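Local atomic coordinates of ubiquitin-like-specific protease 2 (Saccharomyces cerevisiae, PDB entry 5LNB), a protein that cleaves SUMO from modified proteins as a cysteine protease of the C48 (Ulp1) family, through the catalytic domain that makes up most of this chain. Residues A[281-285]-A[286-290]; A[64-68]-A[69-73]; A[192-195]-A[196-200]; A[217-220]-A[221-225]. All coordinates share one frame; numbering follows the deposited sequence.

Interaction 1 (A[281-285]-A[286-290])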
loop_
_atom_site.group_PDB
_atom_site.type_symbol
_atom_site.label_atom_id
_atom_site.label_comp_id
_atom_site.label_asym_id
_atom_site.label_seq_id
_atom_site.Cartn_x
_atom_site.Cartn_y
_atom_site.Cartn_z
ATOM N N SER A 281 -18.527 6.957 20.662
ATOM C CA SER A 281 -19.543 6.191 21.375
ATOM C C SER A 281 -18.894 5.224 22.349
ATOM O O SER A 281 -19.314 5.123 23.508
ATOM C CB SER A 281 -20.438 5.440 20.399
ATOM O OG SER A 281 -21.239 6.346 19.673
ATOM N N TYR A 282 -17.852 4.521 21.905
ATOM C CA TYR A 282 -17.129 3.647 22.814
ATOM C C TYR A 282 -16.608 4.425 24.019
ATOM O O TYR A 282 -16.795 4.009 25.164
ATOM C CB TYR A 282 -15.984 2.948 22.078
ATOM C CG TYR A 282 -14.983 2.339 23.023
ATOM C CD1 TYR A 282 -15.286 1.184 23.735
ATOM C CD2 TYR A 282 -13.743 2.931 23.230
ATOM C CE1 TYR A 282 -14.377 0.626 24.616
ATOM C CE2 TYR A 282 -12.823 2.380 24.113
ATOM C CZ TYR A 282 -13.146 1.226 24.803
ATOM O OH TYR A 282 -12.240 0.667 25.688
ATOM N N LEU A 283 -15.956 5.568 23.782
ATOM C CA LEU A 283 -15.383 6.327 24.891
ATOM C C LEU A 283 -16.459 6.770 25.870
ATOM O O LEU A 283 -16.246 6.756 27.088
ATOM C CB LEU A 283 -14.609 7.543 24.373
ATOM C CG LEU A 283 -13.275 7.292 23.659
ATOM C CD1 LEU A 283 -12.678 8.590 23.121
ATOM C CD2 LEU A 283 -12.287 6.580 24.559
ATOM N N LYS A 284 -17.622 7.174 25.358
ATOM C CA LYS A 284 -18.695 7.617 26.241
ATOM C C LYS A 284 -19.334 6.450 26.981
ATOM O O LYS A 284 -19.776 6.607 28.121
ATOM C CB LYS A 284 -19.746 8.387 25.443
ATOM C CG LYS A 284 -19.286 9.770 24.999
ATOM C CD LYS A 284 -20.302 10.429 24.088
ATOM C CE LYS A 284 -20.140 11.936 24.087
ATOM N NZ LYS A 284 -21.028 12.580 23.078
ATOM N N LYS A 285 -19.391 5.275 26.353
ATOM C CA LYS A 285 -19.898 4.091 27.041
ATOM C C LYS A 285 -19.000 3.707 28.212
ATOM O O LYS A 285 -19.492 3.383 29.298
ATOM C CB LYS A 285 -20.022 2.930 26.052
ATOM C CG LYS A 285 -20.726 1.700 26.598
ATOM C CD LYS A 285 -20.638 0.558 25.592
ATOM C CE LYS A 285 -21.554 -0.593 25.962
ATOM N NZ LYS A 285 -22.991 -0.195 25.889
ATOM N N GLU A 286 -17.684 3.744 28.014
ATOM C CA GLU A 286 -16.718 3.384 29.046
ATOM C C GLU A 286 -16.390 4.535 29.994
ATOM O O GLU A 286 -15.503 4.384 30.840
ATOM C CB GLU A 286 -15.435 2.873 28.393
ATOM C CG GLU A 286 -15.659 1.649 27.531
ATOM C CD GLU A 286 -16.270 0.504 28.319
ATOM O OE1 GLU A 286 -15.719 0.158 29.386
ATOM O OE2 GLU A 286 -17.309 -0.035 27.881
ATOM N N ASN A 287 -17.077 5.671 29.873
ATOM C CA ASN A 287 -16.804 6.850 30.696
ATOM C C ASN A 287 -15.339 7.281 30.604
ATOM O O ASN A 287 -14.762 7.793 31.567
ATOM C CB ASN A 287 -17.222 6.611 32.148
ATOM C CG ASN A 287 -18.704 6.294 32.274
ATOM O OD1 ASN A 287 -19.555 7.150 32.028
ATOM N ND2 ASN A 287 -19.017 5.055 32.652
ATOM N N LEU A 288 -14.733 7.087 29.432
ATOM C CA LEU A 288 -13.384 7.556 29.144
ATOM C C LEU A 288 -13.358 8.826 28.301
ATOM O O LEU A 288 -12.274 9.373 28.062
ATOM C CB LEU A 288 -12.592 6.467 28.407
ATOM C CG LEU A 288 -12.396 5.131 29.125
ATOM C CD1 LEU A 288 -11.783 4.119 28.181
ATOM C CD2 LEU A 288 -11.527 5.314 30.346
ATOM N N TYR A 289 -14.516 9.293 27.831
ATOM C CA TYR A 289 -14.545 10.422 26.908
ATOM C C TYR A 289 -13.945 11.678 27.541
ATOM O O TYR A 289 -13.099 12.343 26.937
ATOM C CB TYR A 289 -15.983 10.665 26.448
ATOM C CG TYR A 289 -16.158 11.854 25.542
ATOM C CD1 TYR A 289 -15.750 11.802 24.213
ATOM C CD2 TYR A 289 -16.750 13.024 26.009
ATOM C CE1 TYR A 289 -15.916 12.881 23.378
ATOM C CE2 TYR A 289 -16.928 14.107 25.183
ATOM C CZ TYR A 289 -16.506 14.032 23.867
ATOM O OH TYR A 289 -16.668 15.109 23.035
ATOM N N GLU A 290 -14.359 12.011 28.768
ATOM C CA GLU A 290 -13.859 13.231 29.396
ATOM C C GLU A 290 -12.348 13.182 29.603
ATOM O O GLU A 290 -11.649 14.167 29.334
ATOM C CB GLU A 290 -14.580 13.478 30.723
ATOM C CG GLU A 290 -16.027 13.935 30.557
ATOM C CD GLU A 290 -16.150 15.218 29.741
ATOM O OE1 GLU A 290 -15.210 16.042 29.787
ATOM O OE2 GLU A 290 -17.182 15.401 29.052
#
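K284 lies over one face of the Y289 ring, and L283 CB sits at the ring's edge, near its plane. The two segments meet in a Schellman motif that ends helix 264-285 and leads into helix 289-294. K284 CE stands over the centre of the ring, 4.0 Å from the Y289 centroid, a CH-pi contact. K284 NZ is farther out over the same face, 5.0 Å from that centroid, and adds a cation-pi interaction. Y289 holds CG anti to its backbone N (chi1 177°), which turns the ring alongside the extended lysine chain. P21 also touches L283 and Y289. With an alanine in place of Y289, the K284 chain would probably lose the ring it lies on and its ammonium the pi partner. At the other end of the turn, E286 CG comes within 3.3 Å of Y282 CE1, approaching the ring obliquely. L283 CD2 packs crosswise on L288 CB. N287 takes positive phi (55°) as the C-prime residue, and N287 N gives a weak hydrogen bond to K284 O. The L283 carbonyl receives L288 N in its plane, the L288 N to L283 O distance being 2.8 Å, and weakly also Y289 N.

Interaction 2 (A[64-68]-A[69-73])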
loop_
_atom_site.group_PDB
_atom_site.type_symbol
_atom_site.label_atom_id
_atom_site.label_comp_id
_atom_site.label_asym_id
_atom_site.label_seq_id
_atom_site.Cartn_x
_atom_site.Cartn_y
_atom_site.Cartn_z
ATOM N N SER A 64 -9.383 -5.771 5.987
ATOM C CA SER A 64 -10.713 -6.129 5.509
ATOM C C SER A 64 -10.648 -7.355 4.618
ATOM O O SER A 64 -11.476 -8.268 4.736
ATOM C CB SER A 64 -11.333 -4.948 4.760
ATOM O OG SER A 64 -12.450 -5.355 3.993
ATOM N N SER A 65 -9.648 -7.399 3.732
ATOM C CA SER A 65 -9.447 -8.557 2.872
ATOM C C SER A 65 -9.167 -9.810 3.691
ATOM O O SER A 65 -9.641 -10.903 3.354
ATOM C CB SER A 65 -8.300 -8.281 1.896
ATOM O OG SER A 65 -7.970 -9.434 1.154
ATOM N N ILE A 66 -8.402 -9.672 4.775
ATOM C CA ILE A 66 -8.146 -10.826 5.634
ATOM C C ILE A 66 -9.421 -11.248 6.358
ATOM O O ILE A 66 -9.708 -12.445 6.475
ATOM C CB ILE A 66 -6.996 -10.523 6.615
ATOM C CG1 ILE A 66 -5.675 -10.368 5.841
ATOM C CG2 ILE A 66 -6.923 -11.602 7.729
ATOM C CD1 ILE A 66 -4.519 -9.816 6.636
ATOM N N GLU A 67 -10.212 -10.274 6.839
ATOM C CA GLU A 67 -11.455 -10.603 7.540
ATOM C C GLU A 67 -12.394 -11.406 6.652
ATOM O O GLU A 67 -13.089 -12.311 7.124
ATOM C CB GLU A 67 -12.166 -9.334 8.013
ATOM C CG GLU A 67 -11.404 -8.476 9.003
ATOM C CD GLU A 67 -12.133 -7.158 9.301
ATOM O OE1 GLU A 67 -11.506 -6.073 9.190
ATOM O OE2 GLU A 67 -13.342 -7.215 9.628
ATOM N N LYS A 68 -12.453 -11.070 5.367
ATOM C CA LYS A 68 -13.358 -11.749 4.451
ATOM C C LYS A 68 -12.800 -13.070 3.939
ATOM O O LYS A 68 -13.448 -13.711 3.104
ATOM C CB LYS A 68 -13.691 -10.832 3.271
ATOM C CG LYS A 68 -14.345 -9.521 3.671
ATOM C CD LYS A 68 -14.859 -8.779 2.447
ATOM C CE LYS A 68 -15.721 -7.585 2.839
ATOM N NZ LYS A 68 -14.924 -6.510 3.496
ATOM N N SER A 69 -11.629 -13.493 4.420
ATOM C CA SER A 69 -10.971 -14.710 3.949
ATOM C C SER A 69 -10.684 -14.647 2.457
ATOM O O SER A 69 -10.615 -15.678 1.790
ATOM C CB SER A 69 -11.792 -15.964 4.264
ATOM O OG SER A 69 -12.523 -15.800 5.458
ATOM N N ILE A 70 -10.538 -13.440 1.909
ATOM C CA ILE A 70 -10.062 -13.326 0.539
ATOM C C ILE A 70 -8.602 -13.746 0.468
ATOM O O ILE A 70 -8.164 -14.387 -0.494
ATOM C CB ILE A 70 -10.272 -11.893 0.021
ATOM C CG1 ILE A 70 -11.761 -11.556 -0.015
ATOM C CG2 ILE A 70 -9.632 -11.723 -1.356
ATOM C CD1 ILE A 70 -12.041 -10.124 -0.406
ATOM N N ILE A 71 -7.827 -13.386 1.487
ATOM C CA ILE A 71 -6.450 -13.828 1.648
ATOM C C ILE A 71 -6.280 -14.285 3.091
ATOM O O ILE A 71 -7.107 -13.999 3.959
ATOM C CB ILE A 71 -5.436 -12.716 1.307
ATOM C CG1 ILE A 71 -5.640 -11.519 2.247
ATOM C CG2 ILE A 71 -5.592 -12.283 -0.154
ATOM C CD1 ILE A 71 -4.449 -10.608 2.372
ATOM N N LYS A 72 -5.193 -15.003 3.341
ATOM C CA LYS A 72 -4.802 -15.372 4.692
ATOM C C LYS A 72 -3.772 -14.377 5.204
ATOM O O LYS A 72 -2.994 -13.811 4.431
ATOM C CB LYS A 72 -4.231 -16.791 4.740
ATOM C CG LYS A 72 -5.118 -17.853 4.104
ATOM C CD LYS A 72 -4.454 -19.212 4.189
ATOM C CE LYS A 72 -5.185 -20.255 3.359
ATOM N NZ LYS A 72 -4.892 -20.126 1.900
ATOM N N ARG A 73 -3.788 -14.156 6.519
ATOM C CA ARG A 73 -2.874 -13.192 7.123
ATOM C C ARG A 73 -1.422 -13.474 6.749
ATOM O O ARG A 73 -0.657 -12.548 6.460
ATOM C CB ARG A 73 -3.038 -13.197 8.645
ATOM C CG ARG A 73 -2.145 -12.172 9.345
ATOM C CD ARG A 73 -2.473 -12.008 10.820
ATOM N NE ARG A 73 -3.841 -11.556 11.027
ATOM C CZ ARG A 73 -4.250 -10.295 10.903
ATOM N NH1 ARG A 73 -3.393 -9.342 10.555
ATOM N NH2 ARG A 73 -5.528 -9.981 11.115
HETATM O O HOH W 1 -8.232 -14.980 6.412
HETATM O O HOH W 2 -14.580 -14.430 6.463
#
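I66 reaches out to I71 and R73 from the last turn of helix 51-67. Its CB carries two branches. CG2, anti to the backbone N, lies over one face of the R73 guanidinium, 4.0 Å from R73 NH2. CG1 lies beside the backbone N, opposite the carbonyl carbon (chi1 -67°), and meets the end of I71, with I66 CG1 3.7 Å from I71 CD1. At the tip, I66 CD1 comes within 3.8 Å of R73 CA, and it also stands above the guanidinium, offset toward its rim. R73 itself forms a salt bridge with E63, one turn back from the helix end. The backbone here makes a Schellman motif. S69 has positive phi, and its N bonds to I66 O at 3.0 Å from above the carbonyl plane. I70 N bonds to S65 O at 3.1 Å, closing the turn. A water bridges I66 O and I71 O, donating to both. A second water donates to E67 O and also bonds S69 OG. With chi1 at 61°, I71 CG1 lies between its backbone N and carbonyl carbon and comes to rest 3.3 Å from S65 OG, whose hydrogen bond is to F227 O. I70 and I71 both continue onto P230 of helix 230-238.

Interaction 3 (A[192-195]-A[196-200])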
loop_
_atom_site.group_PDB
_atom_site.type_symbol
_atom_site.label_atom_id
_atom_site.label_comp_id
_atom_site.label_asym_id
_atom_site.label_seq_id
_atom_site.Cartn_x
_atom_site.Cartn_y
_atom_site.Cartn_z
ATOM N N ILE A 192 20.545 -17.369 0.231
ATOM C CA ILE A 192 20.205 -17.633 -1.161
ATOM C C ILE A 192 20.878 -16.581 -2.030
ATOM O O ILE A 192 20.817 -15.382 -1.734
ATOM C CB ILE A 192 18.679 -17.623 -1.366
ATOM C CG1 ILE A 192 18.078 -18.985 -1.000
ATOM C CG2 ILE A 192 18.321 -17.214 -2.783
ATOM C CD1 ILE A 192 16.548 -18.981 -1.018
ATOM N N GLN A 193 21.524 -17.028 -3.098
ATOM C CA GLN A 193 22.081 -16.132 -4.103
ATOM C C GLN A 193 20.994 -15.857 -5.137
ATOM O O GLN A 193 20.609 -16.745 -5.905
ATOM C CB GLN A 193 23.334 -16.738 -4.731
ATOM C CG GLN A 193 24.553 -16.693 -3.823
ATOM C CD GLN A 193 25.754 -17.389 -4.437
ATOM O OE1 GLN A 193 25.809 -18.619 -4.498
ATOM N NE2 GLN A 193 26.720 -16.604 -4.904
ATOM N N LEU A 194 20.475 -14.639 -5.137
ATOM C CA LEU A 194 19.352 -14.271 -5.981
ATOM C C LEU A 194 19.849 -13.394 -7.120
ATOM O O LEU A 194 20.494 -12.365 -6.884
ATOM C CB LEU A 194 18.280 -13.543 -5.172
ATOM C CG LEU A 194 17.032 -13.189 -5.976
ATOM C CD1 LEU A 194 16.406 -14.471 -6.528
ATOM C CD2 LEU A 194 16.051 -12.428 -5.103
ATOM N N ASP A 195 19.553 -13.804 -8.349
ATOM C CA ASP A 195 20.018 -13.080 -9.524
ATOM C C ASP A 195 19.081 -11.915 -9.834
ATOM O O ASP A 195 17.862 -12.090 -9.923
ATOM C CB ASP A 195 20.112 -14.022 -10.722
ATOM C CG ASP A 195 21.216 -13.634 -11.676
ATOM O OD1 ASP A 195 21.672 -12.475 -11.593
ATOM O OD2 ASP A 195 21.629 -14.480 -12.505
ATOM N N LYS A 196 19.658 -10.721 -9.990
ATOM C CA LYS A 196 18.863 -9.544 -10.319
ATOM C C LYS A 196 18.013 -9.765 -11.568
ATOM O O LYS A 196 16.889 -9.259 -11.656
ATOM C CB LYS A 196 19.783 -8.338 -10.499
ATOM C CG LYS A 196 19.086 -6.979 -10.517
ATOM C CD LYS A 196 20.114 -5.884 -10.269
ATOM C CE LYS A 196 19.516 -4.503 -10.373
ATOM N NZ LYS A 196 20.503 -3.451 -9.976
ATOM N N THR A 197 18.526 -10.512 -12.551
ATOM C CA THR A 197 17.733 -10.722 -13.761
ATOM C C THR A 197 16.514 -11.600 -13.513
ATOM O O THR A 197 15.647 -11.685 -14.390
ATOM C CB THR A 197 18.584 -11.329 -14.881
ATOM O OG1 THR A 197 19.008 -12.641 -14.506
ATOM C CG2 THR A 197 19.799 -10.470 -15.144
ATOM N N GLN A 198 16.430 -12.248 -12.352
ATOM C CA GLN A 198 15.228 -12.958 -11.932
ATOM C C GLN A 198 14.145 -12.024 -11.412
ATOM O O GLN A 198 13.020 -12.475 -11.170
ATOM C CB GLN A 198 15.571 -13.965 -10.834
ATOM C CG GLN A 198 15.723 -15.401 -11.270
ATOM C CD GLN A 198 15.955 -16.322 -10.071
ATOM O OE1 GLN A 198 17.060 -16.383 -9.521
ATOM N NE2 GLN A 198 14.904 -17.018 -9.646
ATOM N N ILE A 199 14.455 -10.743 -11.230
ATOM C CA ILE A 199 13.544 -9.777 -10.628
ATOM C C ILE A 199 13.125 -8.785 -11.705
ATOM O O ILE A 199 13.972 -8.097 -12.294
ATOM C CB ILE A 199 14.197 -9.068 -9.432
ATOM C CG1 ILE A 199 14.841 -10.104 -8.498
ATOM C CG2 ILE A 199 13.182 -8.210 -8.682
ATOM C CD1 ILE A 199 15.550 -9.497 -7.346
ATOM N N LYS A 200 11.823 -8.711 -11.961
ATOM C CA LYS A 200 11.281 -7.924 -13.059
ATOM C C LYS A 200 10.290 -6.911 -12.512
ATOM O O LYS A 200 9.335 -7.279 -11.817
ATOM C CB LYS A 200 10.615 -8.823 -14.101
ATOM C CG LYS A 200 11.591 -9.746 -14.817
ATOM C CD LYS A 200 12.754 -8.959 -15.430
ATOM C CE LYS A 200 13.795 -9.870 -16.081
ATOM N NZ LYS A 200 15.061 -9.129 -16.350
#
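Q198 N donates to D195 O at 2.8 Å, the one hydrogen bond between the two segments. The donor comes from above the carbonyl plane, 53° out of it, and the N-H points at the oxygen with an angle of 146°. This i to i+3 bond opens the 3-10 turn 196-198, through which the loop after helix 172-190 enters strand 199-203. A second backbone bond, I199 N to K196 O at 2.9 Å, follows it. Q198 CB also sits against the accepting carbonyl, 3.1 Å from D195 O. Beyond CG the Q198 chain is extended and crosses L194 obliquely, which places Q198 OE1 3.6 Å from L194 CD1. The other end of that amide, NE2, donates to P157 O. L194 CG is anti to the backbone N (chi1 -177°), which swings its two methyls toward Q198 and I199. L194 CD2 meets I199 CD1 at 3.7 Å, and the two side chains cross at about a right angle. L194 touches A186, and I199 touches I183, on helix 172-190. D195 and T197 lie side by side, with D195 CG 3.7 Å from T197 OG1. The buried side chains of L194 and I199 thus pack toward helix 172-190, and K196 NZ adds salt bridges to E180 and D176 of the same helix. With the Q198 amide held by the P157 carbonyl, the turn is probably fixed by apolar and charged contacts together.

Interaction 4 (A[217-220]-A[221-225])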
loop_
_atom_site.group_PDB
_atom_site.type_symbol
_atom_site.label_atom_id
_atom_site.label_comp_id
_atom_site.label_asym_id
_atom_site.label_seq_id
_atom_site.Cartn_x
_atom_site.Cartn_y
_atom_site.Cartn_z
ATOM N N VAL A 217 -4.648 9.114 -3.055
ATOM C CA VAL A 217 -5.986 8.529 -3.074
ATOM C C VAL A 217 -6.040 7.353 -4.041
ATOM O O VAL A 217 -6.699 6.342 -3.775
ATOM C CB VAL A 217 -7.035 9.605 -3.440
ATOM C CG1 VAL A 217 -8.425 8.992 -3.603
ATOM C CG2 VAL A 217 -7.072 10.705 -2.397
ATOM N N HIS A 218 -5.364 7.471 -5.188
ATOM C CA HIS A 218 -5.323 6.365 -6.137
ATOM C C HIS A 218 -4.560 5.173 -5.577
ATOM O O HIS A 218 -4.963 4.027 -5.795
ATOM C CB HIS A 218 -4.713 6.822 -7.454
ATOM C CG HIS A 218 -5.625 7.696 -8.249
ATOM N ND1 HIS A 218 -6.562 7.187 -9.120
ATOM C CD2 HIS A 218 -5.760 9.042 -8.287
ATOM C CE1 HIS A 218 -7.229 8.183 -9.670
ATOM N NE2 HIS A 218 -6.764 9.319 -9.178
ATOM N N VAL A 219 -3.455 5.417 -4.859
ATOM C CA VAL A 219 -2.728 4.311 -4.236
ATOM C C VAL A 219 -3.656 3.525 -3.316
ATOM O O VAL A 219 -3.735 2.293 -3.386
ATOM C CB VAL A 219 -1.489 4.820 -3.474
ATOM C CG1 VAL A 219 -1.011 3.738 -2.492
ATOM C CG2 VAL A 219 -0.363 5.164 -4.440
ATOM N N ILE A 220 -4.370 4.233 -2.435
ATOM C CA ILE A 220 -5.290 3.584 -1.507
ATOM C C ILE A 220 -6.297 2.727 -2.268
ATOM O O ILE A 220 -6.518 1.556 -1.936
ATOM C CB ILE A 220 -5.985 4.640 -0.628
ATOM C CG1 ILE A 220 -4.971 5.297 0.321
ATOM C CG2 ILE A 220 -7.196 4.037 0.130
ATOM C CD1 ILE A 220 -5.494 6.551 1.027
ATOM N N LEU A 221 -6.914 3.291 -3.314
ATOM C CA LEU A 221 -7.980 2.558 -3.986
ATOM C C LEU A 221 -7.447 1.462 -4.895
ATOM O O LEU A 221 -8.128 0.450 -5.094
ATOM C CB LEU A 221 -8.880 3.518 -4.756
ATOM C CG LEU A 221 -9.997 4.006 -3.811
ATOM C CD1 LEU A 221 -9.634 5.298 -3.092
ATOM C CD2 LEU A 221 -11.321 4.113 -4.506
ATOM N N ASN A 222 -6.233 1.623 -5.433
ATOM C CA ASN A 222 -5.649 0.562 -6.242
ATOM C C ASN A 222 -5.273 -0.632 -5.375
ATOM O O ASN A 222 -5.550 -1.785 -5.735
ATOM C CB ASN A 222 -4.435 1.094 -7.010
ATOM C CG ASN A 222 -4.828 2.055 -8.130
ATOM O OD1 ASN A 222 -5.963 2.030 -8.619
ATOM N ND2 ASN A 222 -3.896 2.906 -8.532
ATOM N N ILE A 223 -4.669 -0.371 -4.215
ATOM C CA ILE A 223 -4.385 -1.444 -3.268
ATOM C C ILE A 223 -5.681 -2.085 -2.796
ATOM O O ILE A 223 -5.801 -3.314 -2.735
ATOM C CB ILE A 223 -3.547 -0.909 -2.091
ATOM C CG1 ILE A 223 -2.118 -0.601 -2.574
ATOM C CG2 ILE A 223 -3.561 -1.906 -0.935
ATOM C CD1 ILE A 223 -1.221 0.062 -1.563
ATOM N N ARG A 224 -6.676 -1.264 -2.469
ATOM C CA ARG A 224 -7.965 -1.800 -2.059
ATOM C C ARG A 224 -8.540 -2.725 -3.120
ATOM O O ARG A 224 -9.014 -3.823 -2.810
ATOM C CB ARG A 224 -8.939 -0.661 -1.772
ATOM C CG ARG A 224 -10.336 -1.156 -1.442
ATOM C CD ARG A 224 -11.297 -0.012 -1.181
ATOM N NE ARG A 224 -12.618 -0.516 -0.839
ATOM C CZ ARG A 224 -13.701 0.246 -0.716
ATOM N NH1 ARG A 224 -13.624 1.555 -0.924
ATOM N NH2 ARG A 224 -14.865 -0.302 -0.394
ATOM N N LYS A 225 -8.514 -2.292 -4.385
ATOM C CA LYS A 225 -9.052 -3.130 -5.452
ATOM C C LYS A 225 -8.260 -4.427 -5.577
ATOM O O LYS A 225 -8.838 -5.507 -5.726
ATOM C CB LYS A 225 -9.050 -2.369 -6.776
ATOM C CG LYS A 225 -9.493 -3.200 -7.974
ATOM C CD LYS A 225 -10.930 -3.680 -7.843
ATOM C CE LYS A 225 -11.881 -2.509 -7.603
ATOM N NZ LYS A 225 -13.316 -2.905 -7.756
#
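N222 N donates to H218 O at 2.7 Å, the shortest of four backbone bonds that join 217-220 to 221-225. I223 N to V219 O is the straightest, at 172°. L221 N to V217 O and R224 N to I220 O complete the set. N222 holds CG beside its own backbone N (chi1 -71°), which folds the amide back over the H218 carbonyl. The amide's ND2 is 3.1 Å from H218 O, but the angle is poor for a bond. N222 OD1 accepts from R261 NH2, and H218 ND1 bonds R261 NH1, so one guanidinium spans both side chains. A leucine in place of N222 would probably leave R261 NH2 without this acceptor and R261 less firmly fixed in orientation. Packing follows the same i to i+4 spacing. V217 CG1 lies beside L221 CD1 at 3.9 Å, and V219 CG1 beside I223 CD1 at 3.8 Å. Each pair points the same way. L221 CD1 also presses on the backbone, 3.2 Å from V217 O. The apolar sides face different neighbours: V219 and I223 meet strand 122-129, while I220 meets helices 51-67 and 264-285. The i to i+4 pattern is that of an alpha-helix, here a largely buried stretch of helix 215-228 near the centre of the chain. It is probably the helix that, as in other C48 proteases, carries the nucleophilic cysteine at its N-terminal end.

From the N terminus, interaction 2 comes first and ends helix 51-67 before strand 76-78, at one edge of the five-stranded mixed sheet. Interaction 3 leads from helix 172-190 into strand 199-203, at the other edge. The next helix, 215-228, carries interaction 4 near the centre of the chain. Interaction 1 comes last, joining helix 264-285 to helix 289-294. The four lie in series; none nests or crosses. Interactions 2 and 4 are closest, with nearest atoms about 7 Å apart; helix 51-67, whose end makes interaction 2, also packs against I220, I223 and R224 of interaction 4. Interactions 1 and 3 lie on opposite sides of the chain's centre, their own centres about 53 Å apart.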